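Local structure of 2-nitropropane dioxygenase (Streptomyces ansochromogenes, 3BW2) at residues L256-F270 against R276-A290. The protein probably uses FMN and molecular oxygen to oxidise alkyl nitronates, with propionate 3-nitronate as the presumed physiological substrate. Residues are numbered along the deposited sequence; the frame is centred on the assembly and turned at random.
Sequences LTDPLFARTRLTRAF and RSLVNRFLREHGPYA
Arg276 reaches over to Thr264, and its NH1 donates to Thr264 OG1 at 2.9 Å. The hydroxyl lies slightly out of the guanidinium plane. NH1 also gives a hydrogen bond to water 1, which in turn donates to Thr264 O, while NH2 is taken by Val174 O. A bend at chi3 (-66°) brings the guanidinium across Thr264 at about a right angle, and Leu266 CG packs over one of its faces. An alanine in place of Arg276 would probably leave Thr264 OG1, water 1 and Val174 O without this donor, and Leu266 CG without the flat group packed against it. The side chain of Arg276 is about 7 Å from the bound FMN and about 4 Å from Gly177, an FMN-binding residue.

Strands 264-267 and 275-278 form an antiparallel beta hairpin, set apart from the parallel strands of the TIM barrel and extended by strand 178-179 beside 275-278. Arg265 and Ser277 are the hydrogen-bonded pair: Arg265 N donates to Ser277 O (3.0 Å) and Ser277 N to Arg265 O (3.1 Å). Beyond the strand, Val279 N donates almost straight to Arg263 O (171° at the hydrogen). Val279 CG2 lies against Arg265 CG at 3.6 Å, while Arg265 NH2 donates to Glu188 O of the second subunit.

After the hairpin the chain enters helix 281-286. Asn280 is its N-cap, and OD1 accepts from Leu283 N at 3.0 Å; ND2 donates to Met317 O and Ala314 O. The rings of Phe270 and Phe282 are nearly parallel (20°) but slid apart, with centroids 4.8 Å apart. Thr267 OG1 accepts from Ala269 N in an ST turn. Water 2 joins Arg268 N to Gly287 O, and water 3 joins Ala290 O to NH1 of Arg268, whose NH2 makes salt bridges with Asp185 and Asp190.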
loop_
_atom_site.group_PDB
_atom_site.type_symbol
_atom_site.label_atom_id
_atom_site.label_comp_id
_atom_site.label_asym_id
_atom_site.label_seq_id
_atom_site.Cartn_x
_atom_site.Cartn_y
_atom_site.Cartn_z
ATOM N N LEU A 256 10.211 17.289 2.925
ATOM C CA LEU A 256 8.925 16.717 2.519
ATOM C C LEU A 256 8.481 17.076 1.106
ATOM O O LEU A 256 7.952 16.232 0.387
ATOM C CB LEU A 256 7.823 17.135 3.500
ATOM C CG LEU A 256 7.979 16.747 4.975
ATOM C CD1 LEU A 256 6.740 17.199 5.737
ATOM C CD2 LEU A 256 8.164 15.241 5.117
ATOM N N THR A 257 8.685 18.325 0.706
ATOM C CA THR A 257 8.272 18.759 -0.622
ATOM C C THR A 257 9.437 19.032 -1.566
ATOM O O THR A 257 9.237 19.501 -2.690
ATOM C CB THR A 257 7.399 20.017 -0.533
ATOM O OG1 THR A 257 8.118 21.048 0.152
ATOM C CG2 THR A 257 6.111 19.713 0.224
ATOM N N ASP A 258 10.651 18.729 -1.112
ATOM C CA ASP A 258 11.852 18.938 -1.917
ATOM C C ASP A 258 11.974 17.849 -2.982
ATOM O O ASP A 258 12.098 16.669 -2.657
ATOM C CB ASP A 258 13.093 18.906 -1.025
ATOM C CG ASP A 258 14.373 19.167 -1.795
ATOM O OD1 ASP A 258 14.374 19.000 -3.035
ATOM O OD2 ASP A 258 15.381 19.529 -1.157
ATOM N N PRO A 259 11.950 18.233 -4.271
ATOM C CA PRO A 259 12.060 17.280 -5.380
ATOM C C PRO A 259 13.265 16.353 -5.253
ATOM O O PRO A 259 13.262 15.246 -5.789
ATOM C CB PRO A 259 12.157 18.187 -6.604
ATOM C CG PRO A 259 11.319 19.359 -6.208
ATOM C CD PRO A 259 11.765 19.605 -4.780
ATOM N N LEU A 260 14.289 16.808 -4.540
ATOM C CA LEU A 260 15.500 16.017 -4.343
ATOM C C LEU A 260 15.282 14.860 -3.369
ATOM O O LEU A 260 16.144 13.996 -3.209
ATOM C CB LEU A 260 16.627 16.917 -3.841
ATOM C CG LEU A 260 16.969 18.058 -4.800
ATOM C CD1 LEU A 260 18.069 18.924 -4.202
ATOM C CD2 LEU A 260 17.406 17.483 -6.140
ATOM N N PHE A 261 14.127 14.863 -2.714
ATOM C CA PHE A 261 13.747 13.815 -1.769
ATOM C C PHE A 261 12.392 13.328 -2.266
ATOM O O PHE A 261 11.417 13.295 -1.521
ATOM C CB PHE A 261 13.598 14.390 -0.358
ATOM C CG PHE A 261 14.893 14.820 0.266
ATOM C CD1 PHE A 261 15.805 13.878 0.728
ATOM C CD2 PHE A 261 15.199 16.170 0.396
ATOM C CE1 PHE A 261 17.002 14.273 1.314
ATOM C CE2 PHE A 261 16.392 16.576 0.979
ATOM C CZ PHE A 261 17.297 15.625 1.440
ATOM N N ALA A 262 12.348 12.954 -3.537
ATOM C CA ALA A 262 11.115 12.511 -4.169
ATOM C C ALA A 262 10.547 11.179 -3.698
ATOM O O ALA A 262 9.349 10.941 -3.842
ATOM C CB ALA A 262 11.303 12.478 -5.682
ATOM N N ARG A 263 11.376 10.313 -3.127
ATOM C CA ARG A 263 10.862 9.019 -2.701
ATOM C C ARG A 263 11.158 8.630 -1.257
ATOM O O ARG A 263 12.038 9.201 -0.606
ATOM C CB ARG A 263 11.376 7.932 -3.655
ATOM C CG ARG A 263 10.731 6.569 -3.470
ATOM C CD ARG A 263 10.787 5.752 -4.760
ATOM N NE ARG A 263 12.150 5.552 -5.245
ATOM C CZ ARG A 263 12.456 4.901 -6.365
ATOM N NH1 ARG A 263 11.493 4.386 -7.120
ATOM N NH2 ARG A 263 13.723 4.766 -6.733
ATOM N N THR A 264 10.396 7.656 -0.767
ATOM C CA THR A 264 10.555 7.143 0.583
ATOM C C THR A 264 10.790 5.641 0.506
ATOM O O THR A 264 10.515 5.004 -0.516
ATOM C CB THR A 264 9.296 7.371 1.436
ATOM O OG1 THR A 264 8.240 6.523 0.964
ATOM C CG2 THR A 264 8.845 8.817 1.351
ATOM N N ARG A 265 11.305 5.085 1.594
ATOM C CA ARG A 265 11.560 3.658 1.680
ATOM C C ARG A 265 11.570 3.240 3.137
ATOM O O ARG A 265 11.892 4.038 4.019
ATOM C CB ARG A 265 12.915 3.297 1.069
ATOM C CG ARG A 265 12.961 3.321 -0.439
ATOM C CD ARG A 265 14.320 2.857 -0.929
ATOM N NE ARG A 265 14.395 2.860 -2.387
ATOM C CZ ARG A 265 13.635 2.107 -3.173
ATOM N NH1 ARG A 265 12.741 1.285 -2.642
ATOM N NH2 ARG A 265 13.766 2.179 -4.491
ATOM N N LEU A 266 11.198 1.990 3.385
ATOM C CA LEU A 266 11.222 1.450 4.733
ATOM C C LEU A 266 12.669 1.034 4.943
ATOM O O LEU A 266 13.269 0.423 4.057
ATOM C CB LEU A 266 10.315 0.226 4.837
ATOM C CG LEU A 266 8.820 0.480 4.984
ATOM C CD1 LEU A 266 8.066 -0.833 4.822
ATOM C CD2 LEU A 266 8.541 1.102 6.344
ATOM N N THR A 267 13.237 1.365 6.097
ATOM C CA THR A 267 14.621 1.004 6.369
ATOM C C THR A 267 14.895 0.834 7.858
ATOM O O THR A 267 14.180 1.375 8.699
ATOM C CB THR A 267 15.596 2.075 5.822
ATOM O OG1 THR A 267 16.947 1.659 6.053
ATOM C CG2 THR A 267 15.368 3.416 6.516
ATOM N N ARG A 268 15.935 0.067 8.167
ATOM C CA ARG A 268 16.346 -0.158 9.547
ATOM C C ARG A 268 17.625 0.639 9.792
ATOM O O ARG A 268 18.202 0.592 10.875
ATOM C CB ARG A 268 16.621 -1.647 9.796
ATOM C CG ARG A 268 15.388 -2.549 9.765
ATOM C CD ARG A 268 15.682 -3.910 10.422
ATOM N NE ARG A 268 14.525 -4.807 10.418
ATOM C CZ ARG A 268 14.094 -5.485 9.355
ATOM N NH1 ARG A 268 14.724 -5.383 8.192
ATOM N NH2 ARG A 268 13.017 -6.255 9.452
ATOM N N ALA A 269 18.054 1.384 8.777
ATOM C CA ALA A 269 19.284 2.169 8.857
ATOM C C ALA A 269 19.448 3.053 10.091
ATOM O O ALA A 269 20.517 3.100 10.691
ATOM C CB ALA A 269 19.431 3.025 7.599
ATOM N N PHE A 270 18.390 3.753 10.476
ATOM C CA PHE A 270 18.474 4.663 11.609
ATOM C C PHE A 270 18.199 4.089 12.995
ATOM O O PHE A 270 18.784 4.543 13.979
ATOM C CB PHE A 270 17.526 5.843 11.379
ATOM C CG PHE A 270 17.825 6.628 10.132
ATOM C CD1 PHE A 270 18.901 7.505 10.089
ATOM C CD2 PHE A 270 17.038 6.475 8.995
ATOM C CE1 PHE A 270 19.192 8.222 8.931
ATOM C CE2 PHE A 270 17.322 7.187 7.827
ATOM C CZ PHE A 270 18.402 8.062 7.797
ATOM N N ARG A 276 9.625 4.164 7.678
ATOM C CA ARG A 276 9.631 4.852 6.387
ATOM C C ARG A 276 10.191 6.270 6.476
ATOM O O ARG A 276 9.668 7.123 7.201
ATOM C CB ARG A 276 8.220 4.878 5.793
ATOM C CG ARG A 276 8.146 5.501 4.401
ATOM C CD ARG A 276 6.738 5.422 3.838
ATOM N NE ARG A 276 6.320 4.044 3.590
ATOM C CZ ARG A 276 6.760 3.285 2.587
ATOM N NH1 ARG A 276 7.641 3.760 1.715
ATOM N NH2 ARG A 276 6.316 2.043 2.457
ATOM N N SER A 277 11.254 6.504 5.715
ATOM C CA SER A 277 11.945 7.786 5.680
ATOM C C SER A 277 12.182 8.221 4.240
ATOM O O SER A 277 12.156 7.395 3.331
ATOM C CB SER A 277 13.300 7.642 6.385
ATOM O OG SER A 277 14.180 8.698 6.049
ATOM N N LEU A 278 12.404 9.516 4.029
ATOM C CA LEU A 278 12.704 10.012 2.688
ATOM C C LEU A 278 14.091 9.448 2.394
ATOM O O LEU A 278 14.947 9.413 3.279
ATOM C CB LEU A 278 12.758 11.543 2.668
ATOM C CG LEU A 278 11.465 12.313 2.940
ATOM C CD1 LEU A 278 11.772 13.792 3.049
ATOM C CD2 LEU A 278 10.470 12.068 1.817
ATOM N N VAL A 279 14.315 8.988 1.169
ATOM C CA VAL A 279 15.613 8.428 0.821
ATOM C C VAL A 279 16.669 9.530 0.808
ATOM O O VAL A 279 16.514 10.540 0.133
ATOM C CB VAL A 279 15.570 7.740 -0.566
ATOM C CG1 VAL A 279 16.952 7.218 -0.943
ATOM C CG2 VAL A 279 14.559 6.595 -0.542
ATOM N N ASN A 280 17.728 9.345 1.585
ATOM C CA ASN A 280 18.805 10.316 1.633
ATOM C C ASN A 280 20.124 9.558 1.671
ATOM O O ASN A 280 20.136 8.328 1.583
ATOM C CB ASN A 280 18.661 11.245 2.853
ATOM C CG ASN A 280 18.677 10.496 4.174
ATOM O OD1 ASN A 280 18.909 9.289 4.214
ATOM N ND2 ASN A 280 18.440 11.221 5.271
ATOM N N ARG A 281 21.230 10.286 1.795
ATOM C CA ARG A 281 22.553 9.670 1.813
ATOM C C ARG A 281 22.702 8.545 2.833
ATOM O O ARG A 281 23.120 7.436 2.492
ATOM C CB ARG A 281 23.626 10.733 2.079
ATOM C CG ARG A 281 25.055 10.197 2.017
ATOM C CD ARG A 281 26.069 11.249 2.446
ATOM N NE ARG A 281 25.897 11.635 3.846
ATOM C CZ ARG A 281 26.120 10.832 4.883
ATOM N NH1 ARG A 281 26.527 9.582 4.691
ATOM N NH2 ARG A 281 25.936 11.278 6.117
ATOM N N PHE A 282 22.370 8.834 4.088
ATOM C CA PHE A 282 22.492 7.844 5.154
ATOM C C PHE A 282 21.720 6.572 4.810
ATOM O O PHE A 282 22.222 5.464 4.980
ATOM C CB PHE A 282 21.963 8.426 6.473
ATOM C CG PHE A 282 22.427 7.680 7.698
ATOM C CD1 PHE A 282 23.476 8.170 8.468
ATOM C CD2 PHE A 282 21.824 6.483 8.072
ATOM C CE1 PHE A 282 23.918 7.474 9.592
ATOM C CE2 PHE A 282 22.259 5.783 9.192
ATOM C CZ PHE A 282 23.306 6.278 9.954
ATOM N N LEU A 283 20.498 6.733 4.318
ATOM C CA LEU A 283 19.678 5.578 3.975
ATOM C C LEU A 283 20.299 4.784 2.828
ATOM O O LEU A 283 20.415 3.560 2.905
ATOM C CB LEU A 283 18.255 6.025 3.622
ATOM C CG LEU A 283 17.163 4.947 3.623
ATOM C CD1 LEU A 283 15.794 5.603 3.765
ATOM C CD2 LEU A 283 17.247 4.110 2.347
ATOM N N ARG A 284 20.712 5.475 1.771
ATOM C CA ARG A 284 21.319 4.803 0.628
ATOM C C ARG A 284 22.576 4.029 1.018
ATOM O O ARG A 284 22.791 2.907 0.566
ATOM C CB ARG A 284 21.676 5.817 -0.467
ATOM C CG ARG A 284 20.505 6.249 -1.337
ATOM C CD ARG A 284 20.978 7.141 -2.477
ATOM N NE ARG A 284 21.245 8.504 -2.029
ATOM C CZ ARG A 284 20.308 9.435 -1.872
ATOM N NH1 ARG A 284 19.038 9.154 -2.135
ATOM N NH2 ARG A 284 20.636 10.648 -1.444
ATOM N N GLU A 285 23.396 4.626 1.875
ATOM C CA GLU A 285 24.644 4.002 2.294
ATOM C C GLU A 285 24.555 2.859 3.295
ATOM O O GLU A 285 25.218 1.836 3.127
ATOM C CB GLU A 285 25.589 5.059 2.864
ATOM C CG GLU A 285 26.256 5.935 1.825
ATOM C CD GLU A 285 27.242 6.905 2.444
ATOM O OE1 GLU A 285 28.033 6.477 3.314
ATOM O OE2 GLU A 285 27.234 8.091 2.057
ATOM N N HIS A 286 23.744 3.028 4.333
ATOM C CA HIS A 286 23.640 2.019 5.381
ATOM C C HIS A 286 22.371 1.173 5.379
ATOM O O HIS A 286 22.337 0.098 5.979
ATOM C CB HIS A 286 23.803 2.710 6.731
ATOM C CG HIS A 286 24.982 3.631 6.787
ATOM N ND1 HIS A 286 26.283 3.177 6.728
ATOM C CD2 HIS A 286 25.058 4.982 6.846
ATOM C CE1 HIS A 286 27.108 4.208 6.749
ATOM N NE2 HIS A 286 26.389 5.315 6.819
ATOM N N GLY A 287 21.333 1.655 4.709
ATOM C CA GLY A 287 20.087 0.912 4.655
ATOM C C GLY A 287 20.219 -0.556 4.276
ATOM O O GLY A 287 19.674 -1.419 4.966
ATOM N N PRO A 288 20.943 -0.880 3.191
ATOM C CA PRO A 288 21.123 -2.266 2.743
ATOM C C PRO A 288 21.790 -3.198 3.752
ATOM O O PRO A 288 21.671 -4.417 3.648
ATOM C CB PRO A 288 21.979 -2.115 1.484
ATOM C CG PRO A 288 21.636 -0.750 0.991
ATOM C CD PRO A 288 21.612 0.050 2.266
ATOM N N TYR A 289 22.478 -2.637 4.738
ATOM C CA TYR A 289 23.193 -3.463 5.702
ATOM C C TYR A 289 22.710 -3.350 7.141
ATOM O O TYR A 289 23.239 -4.024 8.027
ATOM C CB TYR A 289 24.681 -3.115 5.617
ATOM C CG TYR A 289 25.142 -2.970 4.183
ATOM C CD1 TYR A 289 25.279 -4.090 3.360
ATOM C CD2 TYR A 289 25.353 -1.710 3.620
ATOM C CE1 TYR A 289 25.607 -3.958 2.010
ATOM C CE2 TYR A 289 25.681 -1.566 2.268
ATOM C CZ TYR A 289 25.803 -2.695 1.471
ATOM O OH TYR A 289 26.090 -2.565 0.130
ATOM N N ALA A 290 21.708 -2.507 7.372
ATOM C CA ALA A 290 21.174 -2.307 8.716
ATOM C C ALA A 290 20.542 -3.578 9.276
ATOM O O ALA A 290 19.663 -4.175 8.652
ATOM C CB ALA A 290 20.152 -1.187 8.705
HETATM O O HOH W 1 8.321 2.810 -0.779
HETATM O O HOH W 2 17.170 -1.515 6.199
HETATM O O HOH W 3 17.430 -4.335 7.255
#